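Local coordinates for uncharacterized protein (Streptococcus pneumoniae, PDB 3LFT) that binds L-tryptophan and is probably the substrate-binding protein of an ABC transporter, of the periplasmic-binding-protein type, at residues T204-N209 against K214-S219. Sequence-based numbering, arbitrary orientation.
Sequences TVVSSN and KPIYPS
The side-chain amide of Asn-209 holds the backbone of Lys-214 through both of its polar atoms. Lys-214 N donates to Asn-209 OD1 at 3.2 Å, coming in on a lone pair of OD1 within the plane of the Asn-209 carbonyl. In return Asn-209 ND2 donates to Lys-214 O at 2.8 Å, with the acceptor 16° out of the amide plane. The pair of bonds fixes the rotation of the amide and gives OD1 and ND2 of the buried side chain a partner each. With CG anti to the backbone N (chi1 -179°), Asn-209 reaches across to the chain just before strand 216-218. Lys-214 CB passes Asn-209 OD1 at 3.6 Å.

Ile-216 points from the strand toward the helix, and its CD1 makes van der Waals contact with the amide nitrogen, Asn-209 ND2, at 3.5 Å. Apolar packing involves the same methyl, which meets Val-205 CG1 at 4.1 Å and, more loosely, Val-206 CG2 at 4.5 Å. Val-205 also rests on Ile-176 of helix 176-183.

Strand 216-218 lies parallel to strand 189-192. Helix 202-208 thus belongs to the right-handed beta-alpha-beta crossover between these strands, as in the Rossmann-like lobes of periplasmic binding proteins.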
ATOM      1  N   THR A 204      -6.426  -8.643  13.492  1.00  5.89           N
ATOM      2  CA  THR A 204      -5.866  -9.864  14.098  1.00  6.23           C
ATOM      3  C   THR A 204      -4.511  -9.572  14.741  1.00  5.77           C
ATOM      4  O   THR A 204      -4.190 -10.116  15.801  1.00  5.58           O
ATOM      5  CB  THR A 204      -5.717 -10.975  13.058  1.00  6.99           C
ATOM      6  OG1 THR A 204      -7.009 -11.271  12.529  1.00  8.68           O
ATOM      7  CG2 THR A 204      -5.110 -12.243  13.655  1.00  6.96           C
ATOM      8  N   VAL A 205      -3.723  -8.694  14.115  1.00  5.34           N
ATOM      9  CA  VAL A 205      -2.462  -8.268  14.714  1.00  6.26           C
ATOM     10  C   VAL A 205      -2.745  -7.570  16.044  1.00  6.21           C
ATOM     11  O   VAL A 205      -2.102  -7.868  17.063  1.00  6.65           O
ATOM     12  CB  VAL A 205      -1.678  -7.311  13.785  1.00  5.56           C
ATOM     13  CG1 VAL A 205      -0.376  -6.883  14.445  1.00  6.78           C
ATOM     14  CG2 VAL A 205      -1.400  -7.952  12.416  1.00  7.15           C
ATOM     15  N   VAL A 206      -3.709  -6.647  16.039  1.00  5.75           N
ATOM     16  CA  VAL A 206      -4.019  -5.848  17.226  1.00  5.80           C
ATOM     17  C   VAL A 206      -4.544  -6.739  18.363  1.00  5.68           C
ATOM     18  O   VAL A 206      -4.125  -6.602  19.520  1.00  6.28           O
ATOM     19  CB  VAL A 206      -5.032  -4.730  16.899  1.00  5.91           C
ATOM     20  CG1 VAL A 206      -5.407  -3.936  18.150  1.00  6.97           C
ATOM     21  CG2 VAL A 206      -4.477  -3.812  15.841  1.00  5.99           C
ATOM     22  N   SER A 207      -5.431  -7.678  18.031  1.00  5.52           N
ATOM     23  CA  SER A 207      -6.005  -8.538  19.060  0.50  5.44           C
ATOM     24  C   SER A 207      -4.960  -9.501  19.608  1.00  5.61           C
ATOM     25  O   SER A 207      -4.904  -9.725  20.830  1.00  5.88           O
ATOM     26  CB  SER A 207      -7.243  -9.281  18.549  0.50  5.66           C
ATOM     27  OG  SER A 207      -6.932 -10.101  17.446  0.50  4.05           O
ATOM     28  N   SER A 208      -4.124 -10.057  18.733  1.00  6.20           N
ATOM     29  CA  SER A 208      -3.060 -10.962  19.167  1.00  7.39           C
ATOM     30  C   SER A 208      -2.024 -10.263  20.046  1.00  7.41           C
ATOM     31  O   SER A 208      -1.474 -10.876  20.954  1.00  8.12           O
ATOM     32  CB  SER A 208      -2.377 -11.640  17.988  1.00  7.75           C
ATOM     33  OG  SER A 208      -3.232 -12.628  17.431  1.00  9.34           O
ATOM     34  N   ASN A 209      -1.782  -8.980  19.779  1.00  7.30           N
ATOM     35  CA  ASN A 209      -0.826  -8.171  20.552  1.00  7.39           C
ATOM     36  C   ASN A 209      -1.406  -7.528  21.825  1.00  7.85           C
ATOM     37  O   ASN A 209      -0.689  -6.838  22.561  1.00  7.36           O
ATOM     38  CB  ASN A 209      -0.202  -7.120  19.606  1.00  6.98           C
ATOM     39  CG  ASN A 209       0.822  -6.226  20.290  1.00  8.72           C
ATOM     40  OD1 ASN A 209       1.792  -6.695  20.897  1.00 10.01           O
ATOM     41  ND2 ASN A 209       0.602  -4.924  20.204  1.00  8.68           N
ATOM     42  N   LYS A 214       3.237  -4.542  22.842  1.00  9.03           N
ATOM     43  CA  LYS A 214       4.351  -3.973  22.092  0.50  8.15           C
ATOM     44  C   LYS A 214       3.779  -2.892  21.202  1.00  7.38           C
ATOM     45  O   LYS A 214       2.692  -3.056  20.666  1.00  7.36           O
ATOM     46  CB  LYS A 214       5.007  -5.016  21.188  0.50  8.58           C
ATOM     47  CG  LYS A 214       5.507  -6.252  21.888  0.50  8.38           C
ATOM     48  CD  LYS A 214       6.254  -5.900  23.155  0.50  8.11           C
ATOM     49  CE  LYS A 214       6.464  -7.140  23.985  0.50  9.20           C
ATOM     50  NZ  LYS A 214       7.451  -6.870  25.036  0.50  7.24           N
ATOM     51  N   PRO A 215       4.506  -1.789  21.006  1.00  5.88           N
ATOM     52  CA  PRO A 215       4.001  -0.819  20.026  1.00  5.81           C
ATOM     53  C   PRO A 215       4.044  -1.377  18.605  1.00  5.04           C
ATOM     54  O   PRO A 215       4.987  -2.094  18.242  1.00  5.74           O
ATOM     55  CB  PRO A 215       4.986   0.339  20.151  1.00  5.55           C
ATOM     56  CG  PRO A 215       6.211  -0.255  20.746  1.00  7.61           C
ATOM     57  CD  PRO A 215       5.751  -1.343  21.650  1.00  5.89           C
ATOM     58  N   ILE A 216       3.035  -1.027  17.815  1.00  4.38           N
ATOM     59  CA  ILE A 216       2.952  -1.407  16.405  1.00  4.87           C
ATOM     60  C   ILE A 216       3.103  -0.150  15.563  1.00  4.55           C
ATOM     61  O   ILE A 216       2.424   0.870  15.807  1.00  4.73           O
ATOM     62  CB  ILE A 216       1.616  -2.088  16.070  1.00  4.77           C
ATOM     63  CG1 ILE A 216       1.331  -3.253  17.018  1.00  6.07           C
ATOM     64  CG2 ILE A 216       1.618  -2.604  14.638  1.00  5.89           C
ATOM     65  CD1 ILE A 216      -0.159  -3.654  17.016  1.00  6.39           C
ATOM     66  N   TYR A 217       3.998  -0.215  14.581  1.00  4.01           N
ATOM     67  CA  TYR A 217       4.194   0.861  13.611  1.00  3.87           C
ATOM     68  C   TYR A 217       3.786   0.349  12.218  1.00  4.39           C
ATOM     69  O   TYR A 217       4.634  -0.128  11.448  1.00  4.59           O
ATOM     70  CB  TYR A 217       5.657   1.285  13.599  1.00  4.56           C
ATOM     71  CG  TYR A 217       6.117   2.074  14.804  1.00  3.83           C
ATOM     72  CD1 TYR A 217       6.046   3.467  14.787  1.00  3.99           C
ATOM     73  CD2 TYR A 217       6.656   1.456  15.939  1.00  5.15           C
ATOM     74  CE1 TYR A 217       6.516   4.220  15.854  1.00  4.32           C
ATOM     75  CE2 TYR A 217       7.112   2.226  17.033  1.00  4.47           C
ATOM     76  CZ  TYR A 217       7.024   3.594  16.968  1.00  5.33           C
ATOM     77  OH  TYR A 217       7.488   4.372  18.008  1.00  6.68           O
ATOM     78  N   PRO A 218       2.488   0.427  11.888  1.00  4.11           N
ATOM     79  CA  PRO A 218       1.991  -0.175  10.643  1.00  4.77           C
ATOM     80  C   PRO A 218       1.809   0.910   9.586  1.00  4.83           C
ATOM     81  O   PRO A 218       1.275   1.988   9.872  1.00  4.60           O
ATOM     82  CB  PRO A 218       0.652  -0.767  11.064  1.00  5.15           C
ATOM     83  CG  PRO A 218       0.131   0.228  12.125  1.00  5.23           C
ATOM     84  CD  PRO A 218       1.373   0.885  12.745  1.00  4.20           C
ATOM     85  N   SER A 219       2.235   0.624   8.353  1.00  4.80           N
ATOM     86  CA  SER A 219       2.336   1.637   7.288  1.00  5.58           C
ATOM     87  C   SER A 219       1.034   1.992   6.592  1.00  5.12           C
ATOM     88  O   SER A 219       0.944   1.963   5.350  1.00  6.35           O
ATOM     89  CB  SER A 219       3.402   1.202   6.276  1.00  5.60           C
ATOM     90  OG  SER A 219       4.644   1.008   6.922  1.00  5.82           O
TER